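Local coordinates for SWD1-like protein (Myceliophthora thermophila, PDB 6E29) that probably serves as a WD-repeat scaffold subunit, here its beta-propeller domain, of the COMPASS histone H3K4 methyltransferase complex, at residues B[74-82]-B[93-102]; B[212-220]-B[232-242]. All coordinates share one frame; numbering follows the deposited sequence.

Interaction 1: residues B[74-82]-B[93-102]; sequences SWSRCGRYL and LWDLQDGKRY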
loop_
_atom_site.group_PDB
_atom_site.type_symbol
_atom_site.label_atom_id
_atom_site.label_comp_id
_atom_site.label_asym_id
_atom_site.label_seq_id
_atom_site.Cartn_x
_atom_site.Cartn_y
_atom_site.Cartn_z
ATOM N N SER B 74 -0.642 3.658 8.047
ATOM C CA SER B 74 -1.988 3.117 7.995
ATOM C C SER B 74 -2.753 3.608 9.208
ATOM O O SER B 74 -2.319 3.380 10.343
ATOM C CB SER B 74 -1.912 1.575 7.987
ATOM O OG SER B 74 -3.182 0.975 8.101
ATOM N N TRP B 75 -3.886 4.249 8.971
ATOM C CA TRP B 75 -4.661 4.870 10.032
ATOM C C TRP B 75 -5.780 3.949 10.476
ATOM O O TRP B 75 -6.341 3.218 9.668
ATOM C CB TRP B 75 -5.303 6.165 9.570
ATOM C CG TRP B 75 -4.408 7.352 9.332
ATOM C CD1 TRP B 75 -3.666 7.635 8.177
ATOM C CD2 TRP B 75 -4.228 8.471 10.209
ATOM N NE1 TRP B 75 -3.044 8.859 8.323
ATOM C CE2 TRP B 75 -3.368 9.388 9.556
ATOM C CE3 TRP B 75 -4.687 8.777 11.504
ATOM C CZ2 TRP B 75 -2.962 10.593 10.150
ATOM C CZ3 TRP B 75 -4.299 9.996 12.086
ATOM C CH2 TRP B 75 -3.438 10.879 11.415
ATOM N N SER B 76 -6.137 4.043 11.752
ATOM C CA SER B 76 -7.278 3.293 12.264
ATOM C C SER B 76 -8.568 3.941 11.767
ATOM O O SER B 76 -8.579 5.104 11.360
ATOM C CB SER B 76 -7.274 3.255 13.799
ATOM O OG SER B 76 -7.516 4.552 14.351
ATOM N N ARG B 77 -9.674 3.185 11.836
ATOM C CA ARG B 77 -10.955 3.703 11.343
ATOM C C ARG B 77 -11.318 5.008 12.038
ATOM O O ARG B 77 -11.877 5.926 11.421
ATOM C CB ARG B 77 -12.053 2.655 11.556
ATOM C CG ARG B 77 -13.460 3.017 10.992
ATOM C CD ARG B 77 -13.390 3.895 9.721
ATOM N NE ARG B 77 -14.523 3.771 8.793
ATOM C CZ ARG B 77 -15.068 4.807 8.149
ATOM N NH1 ARG B 77 -14.596 6.033 8.352
ATOM N NH2 ARG B 77 -16.086 4.629 7.308
ATOM N N CYS B 78 -10.931 5.130 13.301
ATOM C CA CYS B 78 -11.357 6.198 14.185
ATOM C C CYS B 78 -10.412 7.391 14.156
ATOM O O CYS B 78 -10.701 8.416 14.789
ATOM C CB CYS B 78 -11.478 5.649 15.631
ATOM S SG CYS B 78 -9.975 4.819 16.240
ATOM N N GLY B 79 -9.289 7.287 13.451
ATOM C CA GLY B 79 -8.275 8.322 13.473
ATOM C C GLY B 79 -7.429 8.391 14.736
ATOM O O GLY B 79 -6.504 9.228 14.797
ATOM N N ARG B 80 -7.671 7.526 15.726
ATOM C CA ARG B 80 -6.920 7.647 16.965
ATOM C C ARG B 80 -5.550 6.977 16.897
ATOM O O ARG B 80 -4.620 7.422 17.596
ATOM C CB ARG B 80 -7.723 7.092 18.120
ATOM C CG ARG B 80 -6.992 7.231 19.375
ATOM C CD ARG B 80 -7.790 6.676 20.524
ATOM N NE ARG B 80 -7.029 6.740 21.749
ATOM C CZ ARG B 80 -7.527 6.391 22.934
ATOM N NH1 ARG B 80 -8.780 5.945 23.007
ATOM N NH2 ARG B 80 -6.775 6.483 24.028
ATOM N N TYR B 81 -5.381 5.968 16.032
ATOM C CA TYR B 81 -4.187 5.139 15.981
ATOM C C TYR B 81 -3.567 5.175 14.588
ATOM O O TYR B 81 -4.261 5.339 13.592
ATOM C CB TYR B 81 -4.509 3.663 16.354
ATOM C CG TYR B 81 -5.129 3.564 17.756
ATOM C CD1 TYR B 81 -4.324 3.586 18.872
ATOM C CD2 TYR B 81 -6.510 3.441 17.928
ATOM C CE1 TYR B 81 -4.877 3.498 20.166
ATOM C CE2 TYR B 81 -7.085 3.354 19.226
ATOM C CZ TYR B 81 -6.254 3.375 20.323
ATOM O OH TYR B 81 -6.780 3.296 21.590
ATOM N N LEU B 82 -2.240 5.090 14.541
ATOM C CA LEU B 82 -1.505 5.148 13.280
ATOM C C LEU B 82 -0.422 4.096 13.321
ATOM O O LEU B 82 0.393 4.070 14.246
ATOM C CB LEU B 82 -0.890 6.538 13.043
ATOM C CG LEU B 82 -0.007 6.738 11.791
ATOM C CD1 LEU B 82 -0.828 6.544 10.567
ATOM C CD2 LEU B 82 0.598 8.143 11.843
ATOM N N LEU B 93 2.547 0.895 16.499
ATOM C CA LEU B 93 1.200 1.428 16.601
ATOM C C LEU B 93 1.246 2.586 17.579
ATOM O O LEU B 93 1.504 2.385 18.779
ATOM C CB LEU B 93 0.175 0.413 17.093
ATOM C CG LEU B 93 -1.218 1.054 16.990
ATOM C CD1 LEU B 93 -1.537 1.326 15.572
ATOM C CD2 LEU B 93 -2.243 0.119 17.547
ATOM N N TRP B 94 1.037 3.794 17.048
ATOM C CA TRP B 94 1.008 5.030 17.816
ATOM C C TRP B 94 -0.409 5.297 18.305
ATOM O O TRP B 94 -1.383 5.101 17.565
ATOM C CB TRP B 94 1.478 6.216 16.949
ATOM C CG TRP B 94 2.841 6.038 16.415
ATOM C CD1 TRP B 94 3.187 5.535 15.193
ATOM C CD2 TRP B 94 4.067 6.323 17.094
ATOM N NE1 TRP B 94 4.559 5.503 15.060
ATOM C CE2 TRP B 94 5.124 5.987 16.215
ATOM C CE3 TRP B 94 4.379 6.873 18.353
ATOM C CZ2 TRP B 94 6.471 6.169 16.557
ATOM C CZ3 TRP B 94 5.719 7.041 18.695
ATOM C CH2 TRP B 94 6.747 6.687 17.804
ATOM N N ASP B 95 -0.518 5.766 19.535
ATOM C CA ASP B 95 -1.749 6.339 20.059
ATOM C C ASP B 95 -1.630 7.868 19.922
ATOM O O ASP B 95 -0.814 8.509 20.600
ATOM C CB ASP B 95 -1.947 5.883 21.507
ATOM C CG ASP B 95 -3.250 6.372 22.133
ATOM O OD1 ASP B 95 -3.989 7.165 21.506
ATOM O OD2 ASP B 95 -3.518 5.947 23.282
ATOM N N LEU B 96 -2.391 8.436 18.987
ATOM C CA LEU B 96 -2.334 9.877 18.759
ATOM C C LEU B 96 -3.131 10.651 19.784
ATOM O O LEU B 96 -3.023 11.883 19.820
ATOM C CB LEU B 96 -2.846 10.219 17.371
ATOM C CG LEU B 96 -2.081 9.497 16.269
ATOM C CD1 LEU B 96 -2.582 9.941 14.903
ATOM C CD2 LEU B 96 -0.582 9.708 16.414
ATOM N N GLN B 97 -3.921 9.973 20.622
ATOM C CA GLN B 97 -4.559 10.696 21.716
ATOM C C GLN B 97 -3.525 11.295 22.672
ATOM O O GLN B 97 -3.742 12.391 23.203
ATOM C CB GLN B 97 -5.523 9.782 22.461
ATOM C CG GLN B 97 -6.090 10.379 23.710
ATOM C CD GLN B 97 -7.118 9.479 24.331
ATOM O OE1 GLN B 97 -6.886 8.875 25.382
ATOM N NE2 GLN B 97 -8.262 9.351 23.665
ATOM N N ASP B 98 -2.373 10.616 22.858
ATOM C CA ASP B 98 -1.306 11.065 23.750
ATOM C C ASP B 98 0.104 11.005 23.144
ATOM O O ASP B 98 1.084 11.243 23.872
ATOM C CB ASP B 98 -1.334 10.230 25.042
ATOM C CG ASP B 98 -1.517 8.743 24.760
ATOM O OD1 ASP B 98 -1.410 8.346 23.573
ATOM O OD2 ASP B 98 -1.784 7.982 25.711
ATOM N N GLY B 99 0.249 10.688 21.853
ATOM C CA GLY B 99 1.570 10.544 21.245
ATOM C C GLY B 99 2.343 9.311 21.665
ATOM O O GLY B 99 3.559 9.249 21.462
ATOM N N LYS B 100 1.673 8.333 22.265
ATOM C CA LYS B 100 2.334 7.197 22.894
ATOM C C LYS B 100 2.643 6.121 21.853
ATOM O O LYS B 100 1.857 5.890 20.932
ATOM C CB LYS B 100 1.441 6.606 23.997
ATOM C CG LYS B 100 1.900 6.818 25.445
ATOM C CD LYS B 100 1.678 8.251 25.938
ATOM C CE LYS B 100 1.703 8.283 27.471
ATOM N NZ LYS B 100 0.989 9.460 28.065
ATOM N N ARG B 101 3.800 5.475 22.008
ATOM C CA ARG B 101 4.090 4.207 21.348
ATOM C C ARG B 101 3.232 3.123 21.990
ATOM O O ARG B 101 3.613 2.558 23.016
ATOM C CB ARG B 101 5.571 3.877 21.492
ATOM C CG ARG B 101 6.323 3.711 20.214
ATOM C CD ARG B 101 7.726 3.133 20.475
ATOM N NE ARG B 101 8.757 4.173 20.444
ATOM C CZ ARG B 101 10.065 3.939 20.377
ATOM N NH1 ARG B 101 10.512 2.693 20.341
ATOM N NH2 ARG B 101 10.926 4.948 20.340
ATOM N N TYR B 102 2.067 2.838 21.419
ATOM C CA TYR B 102 1.085 1.959 22.051
ATOM C C TYR B 102 1.430 0.482 21.885
ATOM O O TYR B 102 1.229 -0.306 22.821
ATOM C CB TYR B 102 -0.286 2.282 21.473
ATOM C CG TYR B 102 -1.434 1.441 21.914
ATOM C CD1 TYR B 102 -1.800 1.355 23.258
ATOM C CD2 TYR B 102 -2.167 0.724 20.977
ATOM C CE1 TYR B 102 -2.873 0.590 23.651
ATOM C CE2 TYR B 102 -3.230 -0.049 21.357
ATOM C CZ TYR B 102 -3.585 -0.113 22.698
ATOM O OH TYR B 102 -4.661 -0.905 23.062
#

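Interaction 2: residues B[212-220]-B[232-242]; sequences KIASGIITT and VNAQDRIIRTF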
loop_
_atom_site.group_PDB
_atom_site.type_symbol
_atom_site.label_atom_id
_atom_site.label_comp_id
_atom_site.label_asym_id
_atom_site.label_seq_id
_atom_site.Cartn_x
_atom_site.Cartn_y
_atom_site.Cartn_z
ATOM N N LYS B 212 -2.311 -15.052 -11.975
ATOM C CA LYS B 212 -1.218 -14.206 -12.458
ATOM C C LYS B 212 -1.826 -13.017 -13.182
ATOM O O LYS B 212 -2.430 -13.185 -14.244
ATOM C CB LYS B 212 -0.281 -14.977 -13.381
ATOM C CG LYS B 212 0.749 -14.114 -14.048
ATOM C CD LYS B 212 1.612 -14.842 -15.105
ATOM C CE LYS B 212 3.051 -14.548 -14.840
ATOM N NZ LYS B 212 3.358 -15.008 -13.462
ATOM N N ILE B 213 -1.655 -11.805 -12.629
ATOM C CA ILE B 213 -2.219 -10.609 -13.243
ATOM C C ILE B 213 -1.171 -9.653 -13.794
ATOM O O ILE B 213 -1.552 -8.640 -14.399
ATOM C CB ILE B 213 -3.112 -9.829 -12.257
ATOM C CG1 ILE B 213 -2.279 -9.451 -11.023
ATOM C CG2 ILE B 213 -4.374 -10.663 -11.938
ATOM C CD1 ILE B 213 -2.976 -8.345 -10.109
ATOM N N ALA B 214 0.116 -9.907 -13.593
ATOM C CA ALA B 214 1.125 -8.991 -14.100
ATOM C C ALA B 214 2.339 -9.795 -14.531
ATOM O O ALA B 214 2.502 -10.981 -14.183
ATOM C CB ALA B 214 1.482 -7.927 -13.036
ATOM N N SER B 215 3.216 -9.154 -15.295
ATOM C CA SER B 215 4.450 -9.798 -15.722
ATOM C C SER B 215 5.695 -9.229 -15.045
ATOM O O SER B 215 6.791 -9.335 -15.597
ATOM C CB SER B 215 4.603 -9.708 -17.235
ATOM O OG SER B 215 3.698 -10.606 -17.836
ATOM N N GLY B 216 5.550 -8.596 -13.884
ATOM C CA GLY B 216 6.712 -8.413 -13.021
ATOM C C GLY B 216 6.340 -8.462 -11.548
ATOM O O GLY B 216 5.288 -8.989 -11.183
ATOM N N ILE B 217 7.185 -7.892 -10.694
ATOM C CA ILE B 217 6.893 -7.769 -9.268
ATOM C C ILE B 217 5.721 -6.819 -9.021
ATOM O O ILE B 217 5.665 -5.682 -9.535
ATOM C CB ILE B 217 8.172 -7.326 -8.550
ATOM C CG1 ILE B 217 9.222 -8.434 -8.768
ATOM C CG2 ILE B 217 7.879 -6.939 -7.106
ATOM C CD1 ILE B 217 10.629 -8.077 -8.333
ATOM N N ILE B 218 4.757 -7.255 -8.205
ATOM C CA ILE B 218 3.672 -6.366 -7.792
ATOM C C ILE B 218 4.155 -5.476 -6.644
ATOM O O ILE B 218 4.671 -5.967 -5.632
ATOM C CB ILE B 218 2.423 -7.168 -7.413
ATOM C CG1 ILE B 218 1.864 -7.885 -8.676
ATOM C CG2 ILE B 218 1.342 -6.260 -6.837
ATOM C CD1 ILE B 218 0.662 -8.837 -8.393
ATOM N N THR B 219 4.092 -4.156 -6.846
ATOM C CA THR B 219 4.664 -3.237 -5.857
ATOM C C THR B 219 3.636 -2.508 -5.004
ATOM O O THR B 219 3.936 -2.160 -3.858
ATOM C CB THR B 219 5.590 -2.205 -6.530
ATOM O OG1 THR B 219 4.925 -1.597 -7.633
ATOM C CG2 THR B 219 6.845 -2.897 -7.032
ATOM N N THR B 220 2.429 -2.331 -5.490
ATOM C CA THR B 220 1.402 -1.632 -4.744
ATOM C C THR B 220 0.065 -2.276 -5.001
ATOM O O THR B 220 -0.272 -2.591 -6.150
ATOM C CB THR B 220 1.299 -0.143 -5.165
ATOM O OG1 THR B 220 2.428 0.557 -4.660
ATOM C CG2 THR B 220 -0.008 0.496 -4.661
ATOM N N VAL B 232 -3.579 -1.904 -8.951
ATOM C CA VAL B 232 -2.387 -2.733 -8.868
ATOM C C VAL B 232 -1.268 -2.063 -9.668
ATOM O O VAL B 232 -1.460 -1.753 -10.830
ATOM C CB VAL B 232 -2.603 -4.138 -9.436
ATOM C CG1 VAL B 232 -1.285 -4.952 -9.275
ATOM C CG2 VAL B 232 -3.794 -4.850 -8.768
ATOM N N ASN B 233 -0.136 -1.791 -9.034
ATOM C CA ASN B 233 1.047 -1.340 -9.764
ATOM C C ASN B 233 2.031 -2.498 -9.794
ATOM O O ASN B 233 2.292 -3.121 -8.754
ATOM C CB ASN B 233 1.717 -0.121 -9.129
ATOM C CG ASN B 233 2.807 0.478 -10.032
ATOM O OD1 ASN B 233 2.740 0.359 -11.262
ATOM N ND2 ASN B 233 3.806 1.093 -9.431
ATOM N N ALA B 234 2.617 -2.734 -10.950
ATOM C CA ALA B 234 3.569 -3.825 -11.108
ATOM C C ALA B 234 4.664 -3.396 -12.067
ATOM O O ALA B 234 4.519 -2.439 -12.828
ATOM C CB ALA B 234 2.864 -5.105 -11.606
ATOM N N GLN B 235 5.751 -4.137 -12.062
ATOM C CA GLN B 235 6.942 -3.685 -12.749
ATOM C C GLN B 235 6.910 -3.945 -14.250
ATOM O O GLN B 235 7.959 -3.915 -14.880
ATOM C CB GLN B 235 8.166 -4.364 -12.143
ATOM C CG GLN B 235 8.564 -3.776 -10.779
ATOM C CD GLN B 235 9.959 -4.279 -10.363
ATOM O OE1 GLN B 235 10.432 -5.313 -10.862
ATOM N NE2 GLN B 235 10.628 -3.539 -9.478
ATOM N N ASP B 236 5.753 -4.229 -14.836
ATOM C CA ASP B 236 5.689 -4.416 -16.274
ATOM C C ASP B 236 5.138 -3.179 -16.978
ATOM O O ASP B 236 4.677 -3.283 -18.105
ATOM C CB ASP B 236 4.907 -5.700 -16.650
ATOM C CG ASP B 236 3.438 -5.708 -16.163
ATOM O OD1 ASP B 236 3.012 -4.721 -15.528
ATOM O OD2 ASP B 236 2.726 -6.717 -16.434
ATOM N N ARG B 237 5.214 -1.997 -16.342
ATOM C CA ARG B 237 4.897 -0.712 -16.955
ATOM C C ARG B 237 3.404 -0.517 -17.142
ATOM O O ARG B 237 2.979 0.383 -17.869
ATOM C CB ARG B 237 5.618 -0.516 -18.314
ATOM C CG ARG B 237 7.144 -0.511 -18.201
ATOM C CD ARG B 237 7.900 -0.623 -19.505
ATOM N NE ARG B 237 9.321 -0.450 -19.201
ATOM C CZ ARG B 237 10.097 -1.386 -18.638
ATOM N NH1 ARG B 237 9.606 -2.587 -18.310
ATOM N NH2 ARG B 237 11.374 -1.123 -18.388
ATOM N N ILE B 238 2.583 -1.371 -16.545
ATOM C CA ILE B 238 1.150 -1.309 -16.750
ATOM C C ILE B 238 0.473 -1.193 -15.401
ATOM O O ILE B 238 0.757 -1.982 -14.502
ATOM C CB ILE B 238 0.637 -2.542 -17.502
ATOM C CG1 ILE B 238 1.313 -2.575 -18.873
ATOM C CG2 ILE B 238 -0.869 -2.464 -17.646
ATOM C CD1 ILE B 238 1.055 -3.891 -19.634
ATOM N N ILE B 239 -0.415 -0.208 -15.265
ATOM C CA ILE B 239 -1.269 -0.059 -14.094
ATOM C C ILE B 239 -2.603 -0.715 -14.417
ATOM O O ILE B 239 -3.081 -0.646 -15.562
ATOM C CB ILE B 239 -1.436 1.422 -13.713
ATOM C CG1 ILE B 239 -0.078 2.054 -13.445
ATOM C CG2 ILE B 239 -2.316 1.534 -12.425
ATOM C CD1 ILE B 239 -0.104 3.659 -13.440
ATOM N N ARG B 240 -3.182 -1.409 -13.432
ATOM C CA ARG B 240 -4.400 -2.175 -13.683
ATOM C C ARG B 240 -5.388 -1.958 -12.564
ATOM O O ARG B 240 -4.984 -1.880 -11.399
ATOM C CB ARG B 240 -4.123 -3.676 -13.734
ATOM C CG ARG B 240 -3.186 -4.012 -14.945
ATOM C CD ARG B 240 -2.768 -5.480 -14.856
ATOM N NE ARG B 240 -1.924 -5.933 -15.969
ATOM C CZ ARG B 240 -0.599 -5.876 -15.994
ATOM N NH1 ARG B 240 0.097 -5.364 -14.967
ATOM N NH2 ARG B 240 0.046 -6.340 -17.069
ATOM N N THR B 241 -6.665 -1.897 -12.924
ATOM C CA THR B 241 -7.753 -1.952 -11.962
ATOM C C THR B 241 -8.540 -3.229 -12.194
ATOM O O THR B 241 -8.676 -3.701 -13.330
ATOM C CB THR B 241 -8.664 -0.748 -12.065
ATOM O OG1 THR B 241 -9.098 -0.574 -13.431
ATOM C CG2 THR B 241 -7.886 0.515 -11.575
ATOM N N PHE B 242 -9.044 -3.791 -11.112
ATOM C CA PHE B 242 -9.834 -5.012 -11.176
ATOM C C PHE B 242 -11.090 -4.862 -10.350
ATOM O O PHE B 242 -11.111 -4.133 -9.351
ATOM C CB PHE B 242 -9.104 -6.229 -10.638
ATOM C CG PHE B 242 -7.858 -6.553 -11.349
ATOM C CD1 PHE B 242 -7.809 -7.593 -12.278
ATOM C CD2 PHE B 242 -6.701 -5.834 -11.049
ATOM C CE1 PHE B 242 -6.614 -7.859 -12.944
ATOM C CE2 PHE B 242 -5.543 -6.086 -11.692
ATOM C CZ PHE B 242 -5.491 -7.131 -12.648
HETATM O O HOH W 1 4.040 1.054 -6.492
#

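Interaction 1: residues B[74-82]-B[93-102]
The Arg80 guanidinium lies between two groups: Gln97 NE2 sits over the centre of one face, the amide stacked on the guanidinium with the planes 24° apart, and over the rim of the other sits Tyr81 OH. Asp95 OD1 meets its edge, a salt bridge of 3.1 Å from Arg80 NE. This is the open end of the hairpin of antiparallel strands 81-86 and 90-95 in a WD-repeat propeller blade; Trp94 and Asp95 form the Trp-Asp signature that names the repeat. Arg80 runs fully extended, CG anti to the backbone N (chi1 -179°), which carries the guanidinium across to Asp95. Asp95 OD1 also accepts the backbone N of Gln97, an Asx turn, the two donors coming from opposite faces of the carboxylate. Tyr81 CE1 lies over the rim of one face of the Tyr102 ring; His121 stacks on Tyr81. On the other side of the sheet, with Leu82, Trp94 NE1 bonds Ser84 OG. Leu82 CD1 lies over the rim of one face of the Trp75 indole, and Gly79 O lies at its edge, in the ring plane; Trp75 NE1 bonds Arg32 O of the preceding blade. Leu96 N reaches Arg80 O at 2.8 Å, and Leu96 CD1 meets Trp75 CZ3 at 3.3 Å.

Interaction 2: residues B[212-220]-B[232-242]
Asp236 OD2 takes the backbone N of Ser215 at 2.7 Å, the bond nearly straight (167°), its donor well above the carboxylate plane. From the opposite face of that plane Arg240 NH2 reaches the same oxygen at 2.8 Å, while Arg240 NH1 bonds Asp236 OD1 through its syn lone pair; the arginine thus grips the carboxylate end-on, one nitrogen to each oxygen. The Asp236 side chain is turned with CG between its backbone N and carbonyl carbon (chi1 60°), which presents the carboxylate to both partners. One face of the guanidinium carries Ile213 O and Ala214 CA, and Ile238 CG2 lies over the centre of the other.

Next comes the hairpin of strands 218-223 and 229-234, part of a four-stranded beta-propeller blade. Thr219 and Thr220 both face Asn233, a classic beta bulge that shifts the register by one residue: Asn233 O receives Thr219 N at 2.8 Å and, weakly, Thr220 N, while Asn233 N returns a bond to Thr220 O. Gln235 N bonds Ile217 O. A water joins Thr219 OG1, Thr220 OG1 and Asn233 ND2, which also bonds Trp274 O of the next blade.

The apolar layer lies on the side of Ile218 and Ala234. Ala214 CB presses on Ala234 CB at 3.5 Å, tighter than usual for two carbons. Ile213 CD1 meets Val232 CG2, its CB approaches Phe242 CZ at 3.6 Å, and Ile218 CG2 touches Val232 CG1.

Gly216 N is buried by the contact without a partner, whereas Asp236 OD2 is held from two faces. One carboxylate thus ties the Ser215 end of the loop to Asp236 and Arg240, and Gln235 N to Ile217 O secures the end nearer the strand; the arginine would help to stabilise the negative charge.

In the fold
Each contact joins neighbouring strands of a four-stranded blade: the second and third in interaction 1 (81-86, 90-95), the first and second in interaction 2 (218-223, 229-234). They lie on opposite sides of the chain's centre, their own centres 31 Å apart and their nearest atoms about 13 Å apart. Each is partly buried, but interaction 1 sits farther out, about 18 Å from the chain centre against 13 Å. An Arg-Asp pair marks both: in interaction 1 it bridges the two segments, whereas in interaction 2 it forms within one and offers its carboxylate to the other's backbone. Interaction 1 adds an arginine-amide stack and tyrosine, tryptophan and leucine packing; interaction 2 sets isoleucine, valine and alanine beside a bulge and a bound water.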